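Local coordinates for protein acetone carboxylase alpha subunit (Xanthobacter autotrophicus Py2, PDB 5M45) that forms the alpha subunit of a multisubunit carboxylase and belongs to the hydantoinase B/oxoprolinase family, at residues 561-567 / 611-617. Residues are numbered along the deposited sequence; the frame is centred on the assembly and turned at random.
Sequences AAHKTNL and MFSDYDL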
loop_
_atom_site.group_PDB
_atom_site.type_symbol
_atom_site.label_atom_id
_atom_site.label_comp_id
_atom_site.label_asym_id
_atom_site.label_seq_id
_atom_site.Cartn_x
_atom_site.Cartn_y
_atom_site.Cartn_z
ATOM N N ALA A 561 31.816 -5.191 1.719
ATOM C CA ALA A 561 31.114 -6.011 2.691
ATOM C C ALA A 561 31.819 -7.339 2.864
ATOM O O ALA A 561 32.464 -7.834 1.920
ATOM C CB ALA A 561 29.676 -6.251 2.252
ATOM N N ALA A 562 31.701 -7.933 4.055
ATOM C CA ALA A 562 32.345 -9.227 4.351
ATOM C C ALA A 562 31.429 -10.166 5.154
ATOM O O ALA A 562 30.901 -9.787 6.176
ATOM C CB ALA A 562 33.683 -9.006 5.077
ATOM N N HIS A 563 31.252 -11.388 4.645
ATOM C CA HIS A 563 30.442 -12.448 5.270
ATOM C C HIS A 563 31.324 -13.589 5.773
ATOM O O HIS A 563 32.445 -13.758 5.297
ATOM C CB HIS A 563 29.421 -13.008 4.281
ATOM C CG HIS A 563 28.462 -11.983 3.759
ATOM N ND1 HIS A 563 27.525 -11.379 4.561
ATOM C CD2 HIS A 563 28.292 -11.455 2.522
ATOM C CE1 HIS A 563 26.824 -10.511 3.856
ATOM N NE2 HIS A 563 27.244 -10.561 2.601
ATOM N N LYS A 564 30.814 -14.369 6.726
ATOM C CA LYS A 564 31.531 -15.507 7.315
ATOM C C LYS A 564 32.959 -15.139 7.700
ATOM O O LYS A 564 33.918 -15.818 7.328
ATOM C CB LYS A 564 31.556 -16.672 6.334
ATOM C CG LYS A 564 30.194 -17.135 5.864
ATOM C CD LYS A 564 30.349 -17.851 4.516
ATOM C CE LYS A 564 29.318 -18.959 4.294
ATOM N NZ LYS A 564 27.962 -18.689 4.870
ATOM N N THR A 565 33.062 -14.037 8.440
ATOM C CA THR A 565 34.348 -13.400 8.758
ATOM C C THR A 565 35.230 -14.183 9.730
ATOM O O THR A 565 36.455 -13.964 9.757
ATOM C CB THR A 565 34.117 -12.008 9.393
ATOM O OG1 THR A 565 33.376 -12.157 10.606
ATOM C CG2 THR A 565 33.363 -11.086 8.424
ATOM N N ASN A 566 34.605 -15.037 10.551
ATOM C CA ASN A 566 35.267 -15.716 11.680
ATOM C C ASN A 566 35.731 -14.727 12.774
ATOM O O ASN A 566 36.610 -15.056 13.581
ATOM C CB ASN A 566 36.429 -16.591 11.179
ATOM C CG ASN A 566 36.851 -17.667 12.192
ATOM O OD1 ASN A 566 36.034 -18.250 12.893
ATOM N ND2 ASN A 566 38.163 -17.913 12.264
ATOM N N LEU A 567 35.134 -13.533 12.836
ATOM C CA LEU A 567 35.608 -12.512 13.789
ATOM C C LEU A 567 35.417 -12.901 15.258
ATOM O O LEU A 567 36.183 -12.463 16.085
ATOM C CB LEU A 567 35.017 -11.121 13.506
ATOM C CG LEU A 567 35.815 -10.315 12.459
ATOM C CD1 LEU A 567 34.978 -9.137 11.932
ATOM C CD2 LEU A 567 37.156 -9.832 13.046
ATOM N N MET A 611 21.322 -11.318 2.829
ATOM C CA MET A 611 21.434 -11.846 4.211
ATOM C C MET A 611 22.785 -11.441 4.850
ATOM O O MET A 611 23.842 -11.588 4.218
ATOM C CB MET A 611 21.264 -13.368 4.235
ATOM C CG MET A 611 19.855 -13.832 3.858
ATOM S SD MET A 611 19.685 -15.596 3.688
ATOM C CE MET A 611 20.351 -15.819 2.064
ATOM N N PHE A 612 22.731 -10.900 6.059
ATOM C CA PHE A 612 23.908 -10.670 6.905
ATOM C C PHE A 612 23.655 -11.332 8.285
ATOM O O PHE A 612 22.492 -11.406 8.780
ATOM C CB PHE A 612 24.187 -9.162 7.154
ATOM C CG PHE A 612 24.874 -8.417 6.025
ATOM C CD1 PHE A 612 24.214 -8.178 4.809
ATOM C CD2 PHE A 612 26.124 -7.838 6.212
ATOM C CE1 PHE A 612 24.824 -7.471 3.794
ATOM C CE2 PHE A 612 26.750 -7.124 5.180
ATOM C CZ PHE A 612 26.106 -6.945 3.970
ATOM N N SER A 613 24.738 -11.745 8.938
ATOM C CA SER A 613 24.695 -12.288 10.304
ATOM C C SER A 613 25.638 -11.542 11.226
ATOM O O SER A 613 26.572 -10.887 10.769
ATOM C CB SER A 613 25.159 -13.734 10.340
ATOM O OG SER A 613 24.461 -14.492 9.382
ATOM N N ASP A 614 25.450 -11.755 12.537
ATOM C CA ASP A 614 26.362 -11.214 13.539
ATOM C C ASP A 614 27.819 -11.556 13.181
ATOM O O ASP A 614 28.119 -12.681 12.734
ATOM C CB ASP A 614 26.045 -11.713 14.950
ATOM C CG ASP A 614 24.917 -10.938 15.648
ATOM O OD1 ASP A 614 24.149 -10.179 14.983
ATOM O OD2 ASP A 614 24.772 -11.132 16.909
ATOM N N TYR A 615 28.684 -10.548 13.364
ATOM C CA TYR A 615 30.125 -10.540 13.063
ATOM C C TYR A 615 30.492 -10.254 11.575
ATOM O O TYR A 615 31.670 -10.126 11.254
ATOM C CB TYR A 615 30.863 -11.790 13.610
ATOM C CG TYR A 615 30.800 -11.929 15.120
ATOM C CD1 TYR A 615 31.708 -11.288 15.932
ATOM C CD2 TYR A 615 29.874 -12.790 15.732
ATOM C CE1 TYR A 615 31.710 -11.452 17.305
ATOM C CE2 TYR A 615 29.838 -12.976 17.114
ATOM C CZ TYR A 615 30.771 -12.293 17.899
ATOM O OH TYR A 615 30.796 -12.426 19.270
ATOM N N ASP A 616 29.502 -10.122 10.700
ATOM C CA ASP A 616 29.710 -9.620 9.326
ATOM C C ASP A 616 30.006 -8.104 9.331
ATOM O O ASP A 616 29.656 -7.385 10.305
ATOM C CB ASP A 616 28.502 -9.922 8.416
ATOM C CG ASP A 616 28.328 -11.410 8.076
ATOM O OD1 ASP A 616 29.167 -12.268 8.443
ATOM O OD2 ASP A 616 27.307 -11.728 7.387
ATOM N N LEU A 617 30.658 -7.631 8.251
ATOM C CA LEU A 617 31.099 -6.233 8.136
ATOM C C LEU A 617 30.447 -5.512 6.970
ATOM O O LEU A 617 30.194 -6.115 5.936
ATOM C CB LEU A 617 32.612 -6.164 7.955
ATOM C CG LEU A 617 33.501 -6.681 9.088
ATOM C CD1 LEU A 617 34.964 -6.596 8.671
ATOM C CD2 LEU A 617 33.267 -5.940 10.396
HETATM O O HOH W 1 27.558 -14.655 7.096
#
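Two backbone hydrogen bonds, Ala562 N to Leu617 O and Leu617 N to Ala562 O, both 3.0 Å and nearly straight (164° and 166°), define an antiparallel hydrogen-bonded pair. Beyond it, the carboxylate of Asp616 takes over. Its OD2 accepts from His563 ND1 (2.9 Å, 172°), from Ser613 N (3.0 Å, 173°) and from water 1, which also accepts from Lys564 N; OD1 receives a weak bond from Lys564 N (3.2 Å, 128°). Since His563 NE2 is hydrogen-bonded to Glu610 OE1, both imidazole nitrogens are satisfied, and the ring sets its edge against the face of Phe612 (centroids 4.4 Å apart, planes at 65°). Thr565 OG1 donates to Tyr615 O (2.7 Å) and accepts from Leu567 N (3.2 Å), forming an ST turn as helix 567-573 begins. Leu567 CD1 packs on Leu617 CD2 (3.9 Å). Asp616 N closes on Ser613 O (3.0 Å) in a type II turn linking strands 610-612 and 617-621, which belong to different sheets: a beta-turn connection braced by a His-carboxylate hydrogen bond.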